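PDB 5IPW: oligopeptide ABC transporter, periplasmic oligopeptide-binding protein, putative from Thermotoga maritima MSB8, which probably binds oligopeptides in the periplasm as the solute-binding component of an ABC-type peptide transporter. Local coordinates for residues 139-145 against 220-225. Sequence-based numbering, arbitrary orientation.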
loop_
_atom_site.group_PDB
_atom_site.type_symbol
_atom_site.label_atom_id
_atom_site.label_comp_id
_atom_site.label_asym_id
_atom_site.label_seq_id
_atom_site.Cartn_x
_atom_site.Cartn_y
_atom_site.Cartn_z
ATOM N N ILE A 139 -12.246 10.988 19.044
ATOM C CA ILE A 139 -11.884 11.568 17.750
ATOM C C ILE A 139 -12.518 10.755 16.632
ATOM O O ILE A 139 -13.382 11.259 15.912
ATOM C CB ILE A 139 -10.352 11.687 17.551
ATOM C CG1 ILE A 139 -9.748 12.516 18.697
ATOM C CG2 ILE A 139 -10.038 12.319 16.200
ATOM C CD1 ILE A 139 -8.295 12.902 18.534
ATOM N N VAL A 140 -12.106 9.501 16.497
ATOM C CA VAL A 140 -12.649 8.644 15.453
ATOM C C VAL A 140 -14.145 8.467 15.706
ATOM O O VAL A 140 -14.958 8.686 14.807
ATOM C CB VAL A 140 -11.943 7.274 15.394
ATOM C CG1 VAL A 140 -12.560 6.390 14.318
ATOM C CG2 VAL A 140 -10.454 7.445 15.122
ATOM N N GLY A 141 -14.499 8.115 16.943
ATOM C CA GLY A 141 -15.896 7.867 17.325
ATOM C C GLY A 141 -16.723 9.095 17.666
ATOM O O GLY A 141 -17.778 8.974 18.291
ATOM N N ASN A 142 -16.246 10.271 17.262
ATOM C CA ASN A 142 -16.956 11.526 17.463
ATOM C C ASN A 142 -17.520 12.048 16.143
ATOM O O ASN A 142 -16.767 12.406 15.231
ATOM C CB ASN A 142 -16.010 12.560 18.063
ATOM C CG ASN A 142 -16.673 13.906 18.268
ATOM O OD1 ASN A 142 -16.937 14.633 17.311
ATOM N ND2 ASN A 142 -16.928 14.255 19.523
ATOM N N ASP A 143 -18.848 12.127 16.067
ATOM C CA ASP A 143 -19.552 12.413 14.805
ATOM C C ASP A 143 -19.260 13.800 14.233
ATOM O O ASP A 143 -19.245 13.973 13.021
ATOM C CB ASP A 143 -21.063 12.226 14.983
ATOM C CG ASP A 143 -21.429 10.847 15.535
ATOM O OD1 ASP A 143 -20.539 9.972 15.652
ATOM O OD2 ASP A 143 -22.617 10.645 15.861
ATOM N N ASP A 144 -19.024 14.779 15.101
ATOM C CA ASP A 144 -18.683 16.131 14.657
ATOM C C ASP A 144 -17.300 16.158 14.013
ATOM O O ASP A 144 -17.135 16.627 12.884
ATOM C CB ASP A 144 -18.708 17.106 15.834
ATOM C CG ASP A 144 -20.089 17.273 16.423
ATOM O OD1 ASP A 144 -20.949 17.863 15.739
ATOM O OD2 ASP A 144 -20.307 16.827 17.569
ATOM N N ILE A 145 -16.313 15.649 14.746
ATOM C CA ILE A 145 -14.928 15.621 14.282
ATOM C C ILE A 145 -14.787 14.697 13.080
ATOM O O ILE A 145 -14.183 15.071 12.073
ATOM C CB ILE A 145 -13.965 15.165 15.401
ATOM C CG1 ILE A 145 -13.895 16.227 16.501
ATOM C CG2 ILE A 145 -12.567 14.910 14.848
ATOM C CD1 ILE A 145 -13.322 15.730 17.811
ATOM N N TRP A 220 -16.166 24.634 16.498
ATOM C CA TRP A 220 -15.152 24.094 17.413
ATOM C C TRP A 220 -14.374 22.968 16.774
ATOM O O TRP A 220 -13.213 22.742 17.113
ATOM C CB TRP A 220 -15.770 23.661 18.751
ATOM C CG TRP A 220 -16.665 22.472 18.684
ATOM C CD1 TRP A 220 -18.024 22.478 18.613
ATOM C CD2 TRP A 220 -16.269 21.093 18.712
ATOM N NE1 TRP A 220 -18.502 21.190 18.586
ATOM C CE2 TRP A 220 -17.445 20.321 18.645
ATOM C CE3 TRP A 220 -15.034 20.439 18.781
ATOM C CZ2 TRP A 220 -17.425 18.927 18.643
ATOM C CZ3 TRP A 220 -15.017 19.051 18.780
ATOM C CH2 TRP A 220 -16.202 18.312 18.710
ATOM N N VAL A 221 -15.017 22.281 15.839
ATOM C CA VAL A 221 -14.367 21.234 15.056
ATOM C C VAL A 221 -13.186 21.814 14.265
ATOM O O VAL A 221 -12.148 21.164 14.132
ATOM C CB VAL A 221 -15.370 20.539 14.103
ATOM C CG1 VAL A 221 -14.683 19.480 13.257
ATOM C CG2 VAL A 221 -16.503 19.893 14.888
ATOM N N ASP A 222 -13.342 23.038 13.764
ATOM C CA ASP A 222 -12.292 23.690 12.979
ATOM C C ASP A 222 -11.069 23.955 13.839
ATOM O O ASP A 222 -9.939 23.777 13.388
ATOM C CB ASP A 222 -12.780 25.015 12.389
ATOM C CG ASP A 222 -13.910 24.841 11.391
ATOM O OD1 ASP A 222 -14.087 23.730 10.844
ATOM O OD2 ASP A 222 -14.627 25.840 11.158
ATOM N N LEU A 223 -11.309 24.396 15.070
ATOM C CA LEU A 223 -10.238 24.615 16.035
ATOM C C LEU A 223 -9.562 23.291 16.384
ATOM O O LEU A 223 -8.337 23.219 16.426
ATOM C CB LEU A 223 -10.772 25.291 17.303
ATOM C CG LEU A 223 -9.765 25.559 18.432
ATOM C CD1 LEU A 223 -8.602 26.426 17.971
ATOM C CD2 LEU A 223 -10.458 26.198 19.629
ATOM N N PHE A 224 -10.356 22.247 16.614
ATOM C CA PHE A 224 -9.799 20.959 16.991
ATOM C C PHE A 224 -8.906 20.383 15.904
ATOM O O PHE A 224 -7.786 19.960 16.187
ATOM C CB PHE A 224 -10.893 19.950 17.334
ATOM C CG PHE A 224 -10.361 18.681 17.932
ATOM C CD1 PHE A 224 -9.973 17.625 17.118
ATOM C CD2 PHE A 224 -10.224 18.551 19.305
ATOM C CE1 PHE A 224 -9.469 16.456 17.663
ATOM C CE2 PHE A 224 -9.726 17.382 19.859
ATOM C CZ PHE A 224 -9.344 16.334 19.036
ATOM N N ASN A 225 -9.405 20.365 14.673
ATOM C CA ASN A 225 -8.648 19.827 13.545
ATOM C C ASN A 225 -7.392 20.640 13.229
ATOM O O ASN A 225 -6.405 20.080 12.758
ATOM C CB ASN A 225 -9.528 19.718 12.298
ATOM C CG ASN A 225 -10.674 18.730 12.469
ATOM O OD1 ASN A 225 -10.560 17.722 13.174
ATOM N ND2 ASN A 225 -11.791 19.014 11.816
#
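Ile145 abuts two aromatic side chains, Trp220 and Phe224, of segment 220-225, the start of helix 220-227, and its methyl CD1 lies almost squarely over the second of them: 4.0 Å from the centroid of the Phe224 ring and 14° off the ring normal, which defines a CH-pi contact. The same side chain approaches the indole through Ile145 CG1, 3.8 Å from Trp220 CZ3, and meets Asn225 through CG2, 3.8 Å from OD1. Its CA is also the nearest to the helix, 5.7 Å from CA of Val221. Phe224 is approached from a second direction as well, because Ile139 CD1 comes to 3.6 Å from Phe224 CZ at the ring edge. Further out, Asp144 lies against Trp220 and Val221: its CB is 3.6 Å from Trp220 CZ2 and 3.7 Å from Val221 CG2, and its OD2 is 3.7 Å from the same Trp220 CZ2.

The turn is shaped in part by Asn142. Helix 129-140 ends at Ile139-Val140, Gly141 leaves helical phi/psi, and residues 143-145 return to it. Asn142 OD1 accepts from Ile145 N at 2.8 Å with an N-H...O angle of 178°, an Asx motif, while the same OD1 reaches the indole edge 4.0 Å from Trp220 CH2. Trp220 also touches Met205 and Ile208, so the indole packs on both the turn after helix 129-140 and helix 205-209.

Across the interface, 337 Å² are buried without a single hydrogen bond. The chemistry therefore implies cohesion chiefly by van der Waals and CH-pi contact, with the Asn142-Ile145 bond shaping the turn.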